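Local atomic coordinates of uncharacterized protein (Pyrococcus horikoshii, PDB entry 1ZJJ), a protein that probably acts as a magnesium-dependent phosphatase of the haloacid dehalogenase (HAD) superfamily, although its substrate has not been established. Residues I4-D7 / V11-R14; E24-L29 / I34-L39; E48-K53 / S64-S69. All coordinates share one frame; numbering follows the deposited sequence.

Contact 1 (I4-D7 / V11-R14); sequences IIFD and VLYR. With MG (magnesium ion), chain D.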
ATOM      1  N   ILE B   4      29.818 -13.014 -13.141  1.00 18.07           N
ATOM      2  CA  ILE B   4      28.497 -13.557 -12.886  1.00 17.27           C
ATOM      3  C   ILE B   4      27.875 -12.992 -11.614  1.00 16.01           C
ATOM      4  O   ILE B   4      28.483 -13.000 -10.545  1.00 15.20           O
ATOM      5  CB  ILE B   4      28.549 -15.108 -12.810  1.00 18.26           C
ATOM      6  CG1 ILE B   4      29.266 -15.667 -14.053  1.00 17.19           C
ATOM      7  CG2 ILE B   4      27.133 -15.677 -12.724  1.00 19.91           C
ATOM      8  CD1 ILE B   4      29.473 -17.172 -14.038  1.00 15.33           C
ATOM      9  N   ILE B   5      26.655 -12.492 -11.753  1.00 16.35           N
ATOM     10  CA  ILE B   5      25.916 -11.919 -10.635  1.00 14.15           C
ATOM     11  C   ILE B   5      24.822 -12.912 -10.219  1.00 16.24           C
ATOM     12  O   ILE B   5      24.033 -13.357 -11.058  1.00 17.51           O
ATOM     13  CB  ILE B   5      25.255 -10.583 -11.053  1.00 17.00           C
ATOM     14  CG1 ILE B   5      26.276  -9.690 -11.768  1.00 15.57           C
ATOM     15  CG2 ILE B   5      24.678  -9.877  -9.825  1.00 15.24           C
ATOM     16  CD1 ILE B   5      27.515  -9.374 -10.954  1.00 16.11           C
ATOM     17  N   PHE B   6      24.780 -13.265  -8.934  1.00 14.93           N
ATOM     18  CA  PHE B   6      23.779 -14.210  -8.435  1.00 14.70           C
ATOM     19  C   PHE B   6      22.781 -13.629  -7.447  1.00 15.49           C
ATOM     20  O   PHE B   6      23.158 -12.943  -6.492  1.00 14.41           O
ATOM     21  CB  PHE B   6      24.414 -15.393  -7.692  1.00 14.23           C
ATOM     22  CG  PHE B   6      25.371 -16.212  -8.509  1.00 15.99           C
ATOM     23  CD1 PHE B   6      26.691 -15.810  -8.659  1.00 16.69           C
ATOM     24  CD2 PHE B   6      24.962 -17.411  -9.089  1.00 15.06           C
ATOM     25  CE1 PHE B   6      27.597 -16.594  -9.367  1.00 17.98           C
ATOM     26  CE2 PHE B   6      25.863 -18.204  -9.801  1.00 17.30           C
ATOM     27  CZ  PHE B   6      27.182 -17.791  -9.938  1.00 16.76           C
ATOM     28  N   ASP B   7      21.509 -13.932  -7.670  1.00 16.01           N
ATOM     29  CA  ASP B   7      20.476 -13.540  -6.725  1.00 16.68           C
ATOM     30  C   ASP B   7      20.743 -14.571  -5.632  1.00 17.06           C
ATOM     31  O   ASP B   7      21.427 -15.563  -5.888  1.00 14.62           O
ATOM     32  CB  ASP B   7      19.086 -13.765  -7.306  1.00 17.28           C
ATOM     33  CG  ASP B   7      18.011 -13.734  -6.244  1.00 20.50           C
ATOM     34  OD1 ASP B   7      17.783 -12.663  -5.642  1.00 18.62           O
ATOM     35  OD2 ASP B   7      17.409 -14.792  -6.009  1.00 19.61           O
ATOM     36  N   VAL B  11      18.275 -19.363  -5.190  1.00 17.23           N
ATOM     37  CA  VAL B  11      19.379 -19.553  -6.124  1.00 17.12           C
ATOM     38  C   VAL B  11      20.593 -20.208  -5.451  1.00 17.83           C
ATOM     39  O   VAL B  11      21.066 -21.258  -5.886  1.00 16.74           O
ATOM     40  CB  VAL B  11      19.803 -18.195  -6.744  1.00 15.26           C
ATOM     41  CG1 VAL B  11      20.929 -18.394  -7.761  1.00 15.63           C
ATOM     42  CG2 VAL B  11      18.594 -17.541  -7.419  1.00 18.34           C
ATOM     43  N   LEU B  12      21.087 -19.592  -4.382  1.00 16.64           N
ATOM     44  CA  LEU B  12      22.251 -20.121  -3.671  1.00 18.38           C
ATOM     45  C   LEU B  12      21.820 -21.012  -2.516  1.00 20.79           C
ATOM     46  O   LEU B  12      22.616 -21.773  -1.959  1.00 20.84           O
ATOM     47  CB  LEU B  12      23.112 -18.968  -3.149  1.00 18.38           C
ATOM     48  CG  LEU B  12      23.652 -18.011  -4.218  1.00 18.55           C
ATOM     49  CD1 LEU B  12      24.464 -16.899  -3.554  1.00 17.88           C
ATOM     50  CD2 LEU B  12      24.512 -18.782  -5.206  1.00 20.79           C
ATOM     51  N   TYR B  13      20.551 -20.896  -2.155  1.00 21.45           N
ATOM     52  CA  TYR B  13      19.964 -21.676  -1.082  1.00 22.46           C
ATOM     53  C   TYR B  13      18.470 -21.429  -1.149  1.00 23.61           C
ATOM     54  O   TYR B  13      18.014 -20.556  -1.882  1.00 23.81           O
ATOM     55  CB  TYR B  13      20.522 -21.228   0.273  1.00 23.68           C
ATOM     56  CG  TYR B  13      20.313 -19.758   0.572  1.00 23.59           C
ATOM     57  CD1 TYR B  13      19.083 -19.282   1.027  1.00 23.24           C
ATOM     58  CD2 TYR B  13      21.348 -18.838   0.389  1.00 23.99           C
ATOM     59  CE1 TYR B  13      18.887 -17.927   1.295  1.00 23.94           C
ATOM     60  CE2 TYR B  13      21.166 -17.483   0.649  1.00 23.74           C
ATOM     61  CZ  TYR B  13      19.937 -17.032   1.104  1.00 25.36           C
ATOM     62  OH  TYR B  13      19.783 -15.689   1.371  1.00 24.35           O
ATOM     63  N   ARG B  14      17.703 -22.208  -0.404  1.00 24.46           N
ATOM     64  CA  ARG B  14      16.269 -22.024  -0.394  1.00 28.49           C
ATOM     65  C   ARG B  14      15.808 -22.033   1.055  1.00 27.01           C
ATOM     66  O   ARG B  14      15.663 -23.086   1.669  1.00 25.94           O
ATOM     67  CB  ARG B  14      15.595 -23.116  -1.236  1.00 31.16           C
ATOM     68  CG  ARG B  14      16.194 -24.510  -1.135  1.00 36.14           C
ATOM     69  CD  ARG B  14      15.834 -25.279  -2.400  1.00 39.79           C
ATOM     70  NE  ARG B  14      14.473 -24.977  -2.848  1.00 43.80           N
ATOM     71  CZ  ARG B  14      13.389 -25.591  -2.389  1.00 45.60           C
ATOM     72  NH1 ARG B  14      13.521 -26.539  -1.474  1.00 45.93           N
ATOM     73  NH2 ARG B  14      12.180 -25.274  -2.847  1.00 47.48           N
TER
HETATM   74 MG    MG D1002      15.379 -15.049  -5.319  1.00 21.90          MG
HETATM   75  O   HOH W   1      15.492 -13.774  -3.722  1.00 13.22           O
HETATM   76  O   HOH W   2      14.779 -13.400  -6.559  1.00 16.78           O
HETATM   77  O   HOH W   3      13.358 -15.617  -4.822  1.00 18.11           O
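Asp7 and Val11 are the closest backbone pair, their CA atoms 6.1 Å apart, where the chain leaves strand 2-6 through a short loop and continues onward, no hydrogen bond joining the two segments. Val11 CB lies 3.2 Å from Asp7 O, and Val11 CG1 and Leu12 CG help close over this oxygen, which is buried without a polar partner in the model. Val11 CG2 reaches the carboxylate, 3.3 Å from Asp7 OD2. A beta-branched residue suits this place because its methyls cover carbonyl and acid together. Leu12 adds CD2, 4.1 Å from Phe6 CD2, the two side chains crossing at about a right angle; Val11 CG1 comes in at the edge of the same ring. Asp7 holds CG anti to its backbone N (chi1 164°), which carries the carboxylate beyond the strand end to the metal. There Asp7 OD2 binds the magnesium ion at 2.2 Å. Asp7 OD1 accepts a hydrogen bond of 3.2 Å from water 1, itself a metal ligand, and forms a salt bridge with Lys187. Asp9, through its backbone O, Asp210 and three waters complete the metal site. Asp7, Asp9 and Val11 fit the DxDx(T/V) pattern of HAD enzymes, in which the first aspartate is generally the nucleophile. With one oxygen committed to the metal and the other to water and lysine, the carboxylate is fixed in rotation beside an apolar wall.

Contact 2 (E24-L29 / I34-L39); sequences ELIEFL and IPFAFL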
ATOM      1  N   GLU B  24      30.911 -26.065  -4.777  1.00 24.54           N
ATOM      2  CA  GLU B  24      31.704 -26.455  -5.934  1.00 23.75           C
ATOM      3  C   GLU B  24      31.708 -25.380  -6.984  1.00 21.89           C
ATOM      4  O   GLU B  24      32.754 -25.063  -7.528  1.00 21.56           O
ATOM      5  CB  GLU B  24      31.206 -27.765  -6.562  1.00 24.43           C
ATOM      6  CG  GLU B  24      31.688 -28.994  -5.847  1.00 29.54           C
ATOM      7  CD  GLU B  24      30.728 -29.468  -4.774  1.00 32.24           C
ATOM      8  OE1 GLU B  24      29.891 -28.684  -4.278  1.00 32.33           O
ATOM      9  OE2 GLU B  24      30.812 -30.660  -4.423  1.00 35.34           O
ATOM     10  N   LEU B  25      30.532 -24.828  -7.261  1.00 21.61           N
ATOM     11  CA  LEU B  25      30.403 -23.762  -8.238  1.00 21.30           C
ATOM     12  C   LEU B  25      31.322 -22.606  -7.869  1.00 21.43           C
ATOM     13  O   LEU B  25      32.136 -22.177  -8.678  1.00 20.86           O
ATOM     14  CB  LEU B  25      28.962 -23.256  -8.289  1.00 20.73           C
ATOM     15  CG  LEU B  25      28.756 -21.991  -9.147  1.00 19.11           C
ATOM     16  CD1 LEU B  25      29.255 -22.217 -10.576  1.00 18.75           C
ATOM     17  CD2 LEU B  25      27.284 -21.626  -9.149  1.00 21.02           C
ATOM     18  N   ILE B  26      31.182 -22.109  -6.645  1.00 22.30           N
ATOM     19  CA  ILE B  26      31.999 -21.001  -6.169  1.00 24.96           C
ATOM     20  C   ILE B  26      33.496 -21.327  -6.200  1.00 25.71           C
ATOM     21  O   ILE B  26      34.316 -20.463  -6.515  1.00 25.21           O
ATOM     22  CB  ILE B  26      31.581 -20.583  -4.735  1.00 25.49           C
ATOM     23  CG1 ILE B  26      30.122 -20.116  -4.735  1.00 26.42           C
ATOM     24  CG2 ILE B  26      32.482 -19.469  -4.231  1.00 28.49           C
ATOM     25  CD1 ILE B  26      29.841 -18.958  -5.691  1.00 27.59           C
ATOM     26  N   GLU B  27      33.862 -22.565  -5.877  1.00 27.01           N
ATOM     27  CA  GLU B  27      35.272 -22.944  -5.915  1.00 28.55           C
ATOM     28  C   GLU B  27      35.741 -22.981  -7.358  1.00 27.72           C
ATOM     29  O   GLU B  27      36.910 -22.732  -7.660  1.00 27.97           O
ATOM     30  CB  GLU B  27      35.506 -24.315  -5.267  1.00 33.11           C
ATOM     31  CG  GLU B  27      36.133 -24.213  -3.894  1.00 37.58           C
ATOM     32  CD  GLU B  27      37.141 -23.080  -3.820  1.00 39.99           C
ATOM     33  OE1 GLU B  27      38.150 -23.116  -4.560  1.00 41.70           O
ATOM     34  OE2 GLU B  27      36.910 -22.141  -3.029  1.00 43.67           O
ATOM     35  N   PHE B  28      34.811 -23.282  -8.254  1.00 25.95           N
ATOM     36  CA  PHE B  28      35.112 -23.345  -9.674  1.00 24.44           C
ATOM     37  C   PHE B  28      35.322 -21.955 -10.283  1.00 25.42           C
ATOM     38  O   PHE B  28      36.240 -21.751 -11.079  1.00 24.15           O
ATOM     39  CB  PHE B  28      33.977 -24.059 -10.416  1.00 22.97           C
ATOM     40  CG  PHE B  28      34.151 -24.081 -11.903  1.00 21.73           C
ATOM     41  CD1 PHE B  28      35.114 -24.892 -12.496  1.00 21.03           C
ATOM     42  CD2 PHE B  28      33.363 -23.277 -12.712  1.00 22.29           C
ATOM     43  CE1 PHE B  28      35.284 -24.898 -13.875  1.00 20.93           C
ATOM     44  CE2 PHE B  28      33.524 -23.276 -14.095  1.00 23.98           C
ATOM     45  CZ  PHE B  28      34.487 -24.088 -14.680  1.00 21.17           C
ATOM     46  N   LEU B  29      34.467 -21.002  -9.920  1.00 24.86           N
ATOM     47  CA  LEU B  29      34.588 -19.653 -10.458  1.00 25.31           C
ATOM     48  C   LEU B  29      35.946 -19.043 -10.105  1.00 25.93           C
ATOM     49  O   LEU B  29      36.565 -18.358 -10.922  1.00 27.96           O
ATOM     50  CB  LEU B  29      33.443 -18.775  -9.933  1.00 22.18           C
ATOM     51  CG  LEU B  29      32.051 -19.296 -10.298  1.00 22.28           C
ATOM     52  CD1 LEU B  29      30.987 -18.351  -9.763  1.00 22.70           C
ATOM     53  CD2 LEU B  29      31.940 -19.429 -11.816  1.00 20.12           C
ATOM     54  N   ILE B  34      36.893 -16.319 -12.740  1.00 26.08           N
ATOM     55  CA  ILE B  34      35.625 -15.650 -13.022  1.00 23.27           C
ATOM     56  C   ILE B  34      35.108 -14.816 -11.846  1.00 21.26           C
ATOM     57  O   ILE B  34      34.773 -15.351 -10.793  1.00 21.22           O
ATOM     58  CB  ILE B  34      34.544 -16.692 -13.422  1.00 22.35           C
ATOM     59  CG1 ILE B  34      34.993 -17.440 -14.682  1.00 23.66           C
ATOM     60  CG2 ILE B  34      33.218 -16.009 -13.686  1.00 21.72           C
ATOM     61  CD1 ILE B  34      34.165 -18.665 -15.010  1.00 22.89           C
ATOM     62  N   PRO B  35      35.056 -13.483 -12.010  1.00 20.90           N
ATOM     63  CA  PRO B  35      34.569 -12.609 -10.937  1.00 20.34           C
ATOM     64  C   PRO B  35      33.071 -12.820 -10.744  1.00 19.18           C
ATOM     65  O   PRO B  35      32.351 -13.109 -11.699  1.00 18.39           O
ATOM     66  CB  PRO B  35      34.867 -11.205 -11.461  1.00 21.44           C
ATOM     67  CG  PRO B  35      36.005 -11.413 -12.419  1.00 23.09           C
ATOM     68  CD  PRO B  35      35.598 -12.685 -13.122  1.00 22.24           C
ATOM     69  N   PHE B  36      32.599 -12.670  -9.515  1.00 18.97           N
ATOM     70  CA  PHE B  36      31.181 -12.841  -9.245  1.00 20.05           C
ATOM     71  C   PHE B  36      30.751 -12.009  -8.052  1.00 19.72           C
ATOM     72  O   PHE B  36      31.581 -11.542  -7.266  1.00 19.23           O
ATOM     73  CB  PHE B  36      30.862 -14.323  -8.999  1.00 19.16           C
ATOM     74  CG  PHE B  36      31.547 -14.898  -7.794  1.00 22.51           C
ATOM     75  CD1 PHE B  36      30.955 -14.819  -6.538  1.00 22.59           C
ATOM     76  CD2 PHE B  36      32.810 -15.479  -7.907  1.00 22.76           C
ATOM     77  CE1 PHE B  36      31.612 -15.311  -5.405  1.00 24.89           C
ATOM     78  CE2 PHE B  36      33.468 -15.970  -6.785  1.00 23.07           C
ATOM     79  CZ  PHE B  36      32.869 -15.885  -5.530  1.00 23.32           C
ATOM     80  N   ALA B  37      29.445 -11.814  -7.933  1.00 20.00           N
ATOM     81  CA  ALA B  37      28.892 -11.055  -6.822  1.00 19.04           C
ATOM     82  C   ALA B  37      27.473 -11.527  -6.568  1.00 19.42           C
ATOM     83  O   ALA B  37      26.814 -12.053  -7.465  1.00 18.86           O
ATOM     84  CB  ALA B  37      28.904  -9.569  -7.141  1.00 17.60           C
ATOM     85  N   PHE B  38      27.015 -11.358  -5.334  1.00 17.87           N
ATOM     86  CA  PHE B  38      25.669 -11.749  -4.965  1.00 17.30           C
ATOM     87  C   PHE B  38      24.855 -10.456  -4.904  1.00 18.41           C
ATOM     88  O   PHE B  38      25.344  -9.422  -4.429  1.00 19.04           O
ATOM     89  CB  PHE B  38      25.689 -12.486  -3.622  1.00 17.79           C
ATOM     90  CG  PHE B  38      26.501 -13.768  -3.640  1.00 19.51           C
ATOM     91  CD1 PHE B  38      26.886 -14.354  -4.845  1.00 21.67           C
ATOM     92  CD2 PHE B  38      26.854 -14.401  -2.453  1.00 23.43           C
ATOM     93  CE1 PHE B  38      27.611 -15.553  -4.867  1.00 24.04           C
ATOM     94  CE2 PHE B  38      27.577 -15.601  -2.463  1.00 24.51           C
ATOM     95  CZ  PHE B  38      27.956 -16.177  -3.675  1.00 22.99           C
ATOM     96  N   LEU B  39      23.624 -10.510  -5.393  1.00 15.65           N
ATOM     97  CA  LEU B  39      22.792  -9.319  -5.448  1.00 16.51           C
ATOM     98  C   LEU B  39      21.376  -9.568  -4.950  1.00 17.65           C
ATOM     99  O   LEU B  39      20.566 -10.164  -5.661  1.00 18.01           O
ATOM    100  CB  LEU B  39      22.754  -8.818  -6.903  1.00 19.36           C
ATOM    101  CG  LEU B  39      22.085  -7.474  -7.219  1.00 20.11           C
ATOM    102  CD1 LEU B  39      22.964  -6.360  -6.678  1.00 19.41           C
ATOM    103  CD2 LEU B  39      21.897  -7.304  -8.727  1.00 19.40           C
TER
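Phe36 stands at the middle of this contact, Leu29 and Ile26 of helix 22-31 packed against its ring. Ile26 CD1 sits over one face, displaced toward the rim, and its CG2 branch meets the far end, 3.8 Å from Phe36 CZ. Leu29 CD1 approaches obliquely, 3.9 Å from Phe36 CD2. The same Ile26 CD1 also touches the edge of Phe38, 3.9 Å from CZ, so one terminal methyl serves two aromatic rings. Leu29 turns its other methyl, CD2, to Ile34 CD1 at 4.0 Å; branched aliphatics suit this seam, each offering two prongs. Replacing Phe36 by an alanine would probably leave Ile26 CG2 and Leu29 CD1 without their common partner and open a gap between helix and strand. The ring is positioned by its first torsion (chi1 63°), CG lying between the backbone N and carbonyl carbon, and by the connection before the strand, where Ile34 N gives a weak hydrogen bond to Leu29 O (2.8 Å). The segments run obliquely, closer to antiparallel than parallel, at 139°, their axes 10.9 Å apart. Farther out, helix 22-31 packs on strand 2-6 as well, Leu25 and Leu29 resting on Phe6, and touches helix 256-261 through Phe28 and Leu29.

Contact 3 (E48-K53 / S64-S69); sequences EMYREK and SIIITS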
ATOM      1  N   GLU B  48      27.463  -8.078   5.838  1.00 23.91           N
ATOM      2  CA  GLU B  48      28.080  -8.902   6.873  1.00 25.44           C
ATOM      3  C   GLU B  48      27.153 -10.021   7.350  1.00 24.77           C
ATOM      4  O   GLU B  48      27.536 -11.179   7.462  1.00 24.18           O
ATOM      5  CB  GLU B  48      28.454  -7.994   8.042  1.00 29.73           C
ATOM      6  CG  GLU B  48      29.659  -7.114   7.719  1.00 34.22           C
ATOM      7  CD  GLU B  48      29.168  -5.825   7.105  1.00 38.63           C
ATOM      8  OE1 GLU B  48      28.094  -5.386   7.484  1.00 42.04           O
ATOM      9  OE2 GLU B  48      29.857  -5.283   6.228  1.00 40.64           O
ATOM     10  N   MET B  49      25.910  -9.650   7.653  1.00 24.57           N
ATOM     11  CA  MET B  49      24.915 -10.611   8.115  1.00 24.96           C
ATOM     12  C   MET B  49      24.707 -11.685   7.063  1.00 23.88           C
ATOM     13  O   MET B  49      24.549 -12.860   7.385  1.00 23.29           O
ATOM     14  CB  MET B  49      23.579  -9.916   8.399  1.00 28.89           C
ATOM     15  CG  MET B  49      23.508  -9.173   9.728  1.00 33.00           C
ATOM     16  SD  MET B  49      21.959  -8.249   9.941  1.00 36.70           S
ATOM     17  CE  MET B  49      22.548  -6.586   9.908  1.00 33.40           C
ATOM     18  N   TYR B  50      24.704 -11.282   5.797  1.00 22.72           N
ATOM     19  CA  TYR B  50      24.507 -12.241   4.723  1.00 21.40           C
ATOM     20  C   TYR B  50      25.680 -13.201   4.599  1.00 20.52           C
ATOM     21  O   TYR B  50      25.488 -14.378   4.286  1.00 19.19           O
ATOM     22  CB  TYR B  50      24.241 -11.513   3.398  1.00 21.11           C
ATOM     23  CG  TYR B  50      22.764 -11.306   3.163  1.00 22.18           C
ATOM     24  CD1 TYR B  50      22.197 -10.031   3.194  1.00 23.99           C
ATOM     25  CD2 TYR B  50      21.916 -12.402   2.967  1.00 22.80           C
ATOM     26  CE1 TYR B  50      20.826  -9.853   3.041  1.00 25.12           C
ATOM     27  CE2 TYR B  50      20.547 -12.234   2.816  1.00 25.99           C
ATOM     28  CZ  TYR B  50      20.005 -10.960   2.854  1.00 26.58           C
ATOM     29  OH  TYR B  50      18.645 -10.794   2.713  1.00 28.69           O
ATOM     30  N   ARG B  51      26.892 -12.710   4.852  1.00 18.78           N
ATOM     31  CA  ARG B  51      28.057 -13.588   4.789  1.00 19.05           C
ATOM     32  C   ARG B  51      27.864 -14.697   5.821  1.00 19.98           C
ATOM     33  O   ARG B  51      28.182 -15.853   5.560  1.00 20.45           O
ATOM     34  CB  ARG B  51      29.354 -12.827   5.093  1.00 18.40           C
ATOM     35  CG  ARG B  51      30.538 -13.732   5.429  1.00 18.64           C
ATOM     36  CD  ARG B  51      31.794 -12.923   5.731  1.00 22.53           C
ATOM     37  NE  ARG B  51      32.790 -13.679   6.496  1.00 23.52           N
ATOM     38  CZ  ARG B  51      33.477 -14.721   6.031  1.00 26.34           C
ATOM     39  NH1 ARG B  51      33.287 -15.152   4.790  1.00 24.83           N
ATOM     40  NH2 ARG B  51      34.359 -15.339   6.811  1.00 25.06           N
ATOM     41  N   GLU B  52      27.332 -14.349   6.990  1.00 22.47           N
ATOM     42  CA  GLU B  52      27.110 -15.356   8.026  1.00 24.58           C
ATOM     43  C   GLU B  52      26.042 -16.363   7.589  1.00 24.73           C
ATOM     44  O   GLU B  52      26.215 -17.574   7.750  1.00 24.74           O
ATOM     45  CB  GLU B  52      26.706 -14.693   9.350  1.00 27.38           C
ATOM     46  CG  GLU B  52      27.745 -13.710   9.903  1.00 29.24           C
ATOM     47  CD  GLU B  52      29.140 -14.318  10.027  1.00 31.71           C
ATOM     48  OE1 GLU B  52      29.318 -15.253  10.835  1.00 31.83           O
ATOM     49  OE2 GLU B  52      30.058 -13.863   9.309  1.00 32.58           O
ATOM     50  N   LYS B  53      24.940 -15.872   7.031  1.00 24.36           N
ATOM     51  CA  LYS B  53      23.878 -16.766   6.574  1.00 23.69           C
ATOM     52  C   LYS B  53      24.437 -17.730   5.525  1.00 24.91           C
ATOM     53  O   LYS B  53      24.158 -18.932   5.556  1.00 25.06           O
ATOM     54  CB  LYS B  53      22.721 -15.947   5.980  1.00 26.11           C
ATOM     55  CG  LYS B  53      21.756 -16.724   5.076  1.00 25.54           C
ATOM     56  CD  LYS B  53      20.946 -17.789   5.810  1.00 28.30           C
ATOM     57  CE  LYS B  53      20.000 -18.507   4.846  1.00 26.72           C
ATOM     58  NZ  LYS B  53      19.099 -19.476   5.535  1.00 27.15           N
ATOM     59  N   SER B  64      32.312  -8.370   0.913  1.00 20.71           N
ATOM     60  CA  SER B  64      32.600  -7.337  -0.079  1.00 21.08           C
ATOM     61  C   SER B  64      31.956  -7.592  -1.445  1.00 21.62           C
ATOM     62  O   SER B  64      31.806  -6.666  -2.239  1.00 19.44           O
ATOM     63  CB  SER B  64      34.112  -7.139  -0.247  1.00 23.28           C
ATOM     64  OG  SER B  64      34.713  -8.226  -0.924  1.00 25.29           O
ATOM     65  N   ILE B  65      31.577  -8.834  -1.737  1.00 20.49           N
ATOM     66  CA  ILE B  65      30.933  -9.094  -3.017  1.00 20.21           C
ATOM     67  C   ILE B  65      29.430  -9.313  -2.846  1.00 18.62           C
ATOM     68  O   ILE B  65      28.748  -9.751  -3.770  1.00 20.57           O
ATOM     69  CB  ILE B  65      31.579 -10.304  -3.761  1.00 22.75           C
ATOM     70  CG1 ILE B  65      31.542 -11.564  -2.896  1.00 24.64           C
ATOM     71  CG2 ILE B  65      33.009  -9.969  -4.136  1.00 24.35           C
ATOM     72  CD1 ILE B  65      30.218 -12.279  -2.896  1.00 23.93           C
ATOM     73  N   ILE B  66      28.922  -9.008  -1.655  1.00 18.69           N
ATOM     74  CA  ILE B  66      27.493  -9.142  -1.363  1.00 17.81           C
ATOM     75  C   ILE B  66      26.831  -7.765  -1.441  1.00 18.92           C
ATOM     76  O   ILE B  66      27.071  -6.902  -0.596  1.00 20.26           O
ATOM     77  CB  ILE B  66      27.240  -9.716   0.052  1.00 17.78           C
ATOM     78  CG1 ILE B  66      27.856 -11.113   0.167  1.00 16.18           C
ATOM     79  CG2 ILE B  66      25.730  -9.763   0.337  1.00 16.63           C
ATOM     80  CD1 ILE B  66      27.688 -11.762   1.539  1.00 13.47           C
ATOM     81  N   ILE B  67      26.001  -7.565  -2.459  1.00 19.45           N
ATOM     82  CA  ILE B  67      25.316  -6.290  -2.650  1.00 19.37           C
ATOM     83  C   ILE B  67      23.848  -6.400  -2.268  1.00 19.49           C
ATOM     84  O   ILE B  67      23.101  -7.185  -2.850  1.00 17.84           O
ATOM     85  CB  ILE B  67      25.404  -5.837  -4.118  1.00 20.35           C
ATOM     86  CG1 ILE B  67      26.866  -5.809  -4.559  1.00 19.04           C
ATOM     87  CG2 ILE B  67      24.759  -4.463  -4.284  1.00 23.01           C
ATOM     88  CD1 ILE B  67      27.036  -5.588  -6.037  1.00 21.02           C
ATOM     89  N   THR B  68      23.448  -5.606  -1.282  1.00 16.82           N
ATOM     90  CA  THR B  68      22.072  -5.590  -0.812  1.00 16.83           C
ATOM     91  C   THR B  68      21.418  -4.319  -1.348  1.00 17.03           C
ATOM     92  O   THR B  68      22.113  -3.359  -1.704  1.00 16.35           O
ATOM     93  CB  THR B  68      22.009  -5.550   0.720  1.00 17.48           C
ATOM     94  OG1 THR B  68      22.644  -4.351   1.187  1.00 19.15           O
ATOM     95  CG2 THR B  68      22.728  -6.757   1.320  1.00 19.73           C
ATOM     96  N   SER B  69      20.093  -4.296  -1.401  1.00 15.18           N
ATOM     97  CA  SER B  69      19.419  -3.102  -1.889  1.00 15.01           C
ATOM     98  C   SER B  69      19.764  -1.928  -0.972  1.00 13.77           C
ATOM     99  O   SER B  69      19.832  -0.792  -1.417  1.00 13.56           O
ATOM    100  CB  SER B  69      17.900  -3.313  -1.952  1.00 14.06           C
ATOM    101  OG  SER B  69      17.341  -3.597  -0.687  1.00 13.63           O
TER
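Ile66 reaches Tyr50 and Arg51 with two separate branches: CG2 stands anti to the backbone N, while CG1 is anti to the carbonyl carbon (chi1 -61°) and the chain runs on extended to CD1. Ile66 CG2 meets Tyr50 CB at 3.8 Å. Ile66 CD1 lies against the helix backbone, 3.5 Å from Arg51 N, and also passes Arg51 CB. A long, beta-branched isoleucine suits a strand position that must fill the space up to a helix. Thr68 presents its methyl to the tyrosine ring, CG2 being 3.8 Å from Tyr50 CD1, the two side chains crossing at a slant. Its hydroxyl is engaged elsewhere: OG1 hydrogen-bonds to Leu71 N, so threonine N-caps helix 69-80 and packs with its apolar half. The broad ring of Tyr50, beside Thr68 CG2 and Thr40, suits its place by spanning strand 66-68 and its neighbour 36-40. Arg51 turns its guanidinium away, NH1 forming a salt bridge with Asp60 and a hydrogen bond to Val61 O. With axes 8.9 Å apart and a crossing angle of 123°, helix 47-56 covers the edge strand 66-68 in a beta-alpha-beta crossover from strand 36-40, the repeating unit of the Rossmann-like HAD core.

From the N terminus the three contacts follow in series, none enclosing or crossing another. Contact 1 closes the short loop after strand 2-6, at the metal site; contact 2 closes the short connection from helix 22-31 into strand 36-40; contact 3 closes the longer passage from helix 47-56 to strand 66-68. They are joined through the parallel sheet, in which strand 36-40 lies between the other two. Phe6 pairs with Ala37 and Leu39, and Phe38 pairs with Ile65 and Ile67, by probable backbone hydrogen bonds. Leu12 packs on Phe38, and Tyr13 reaches Tyr50 and Lys53, so the segment after the metal-binding loop touches both later contacts.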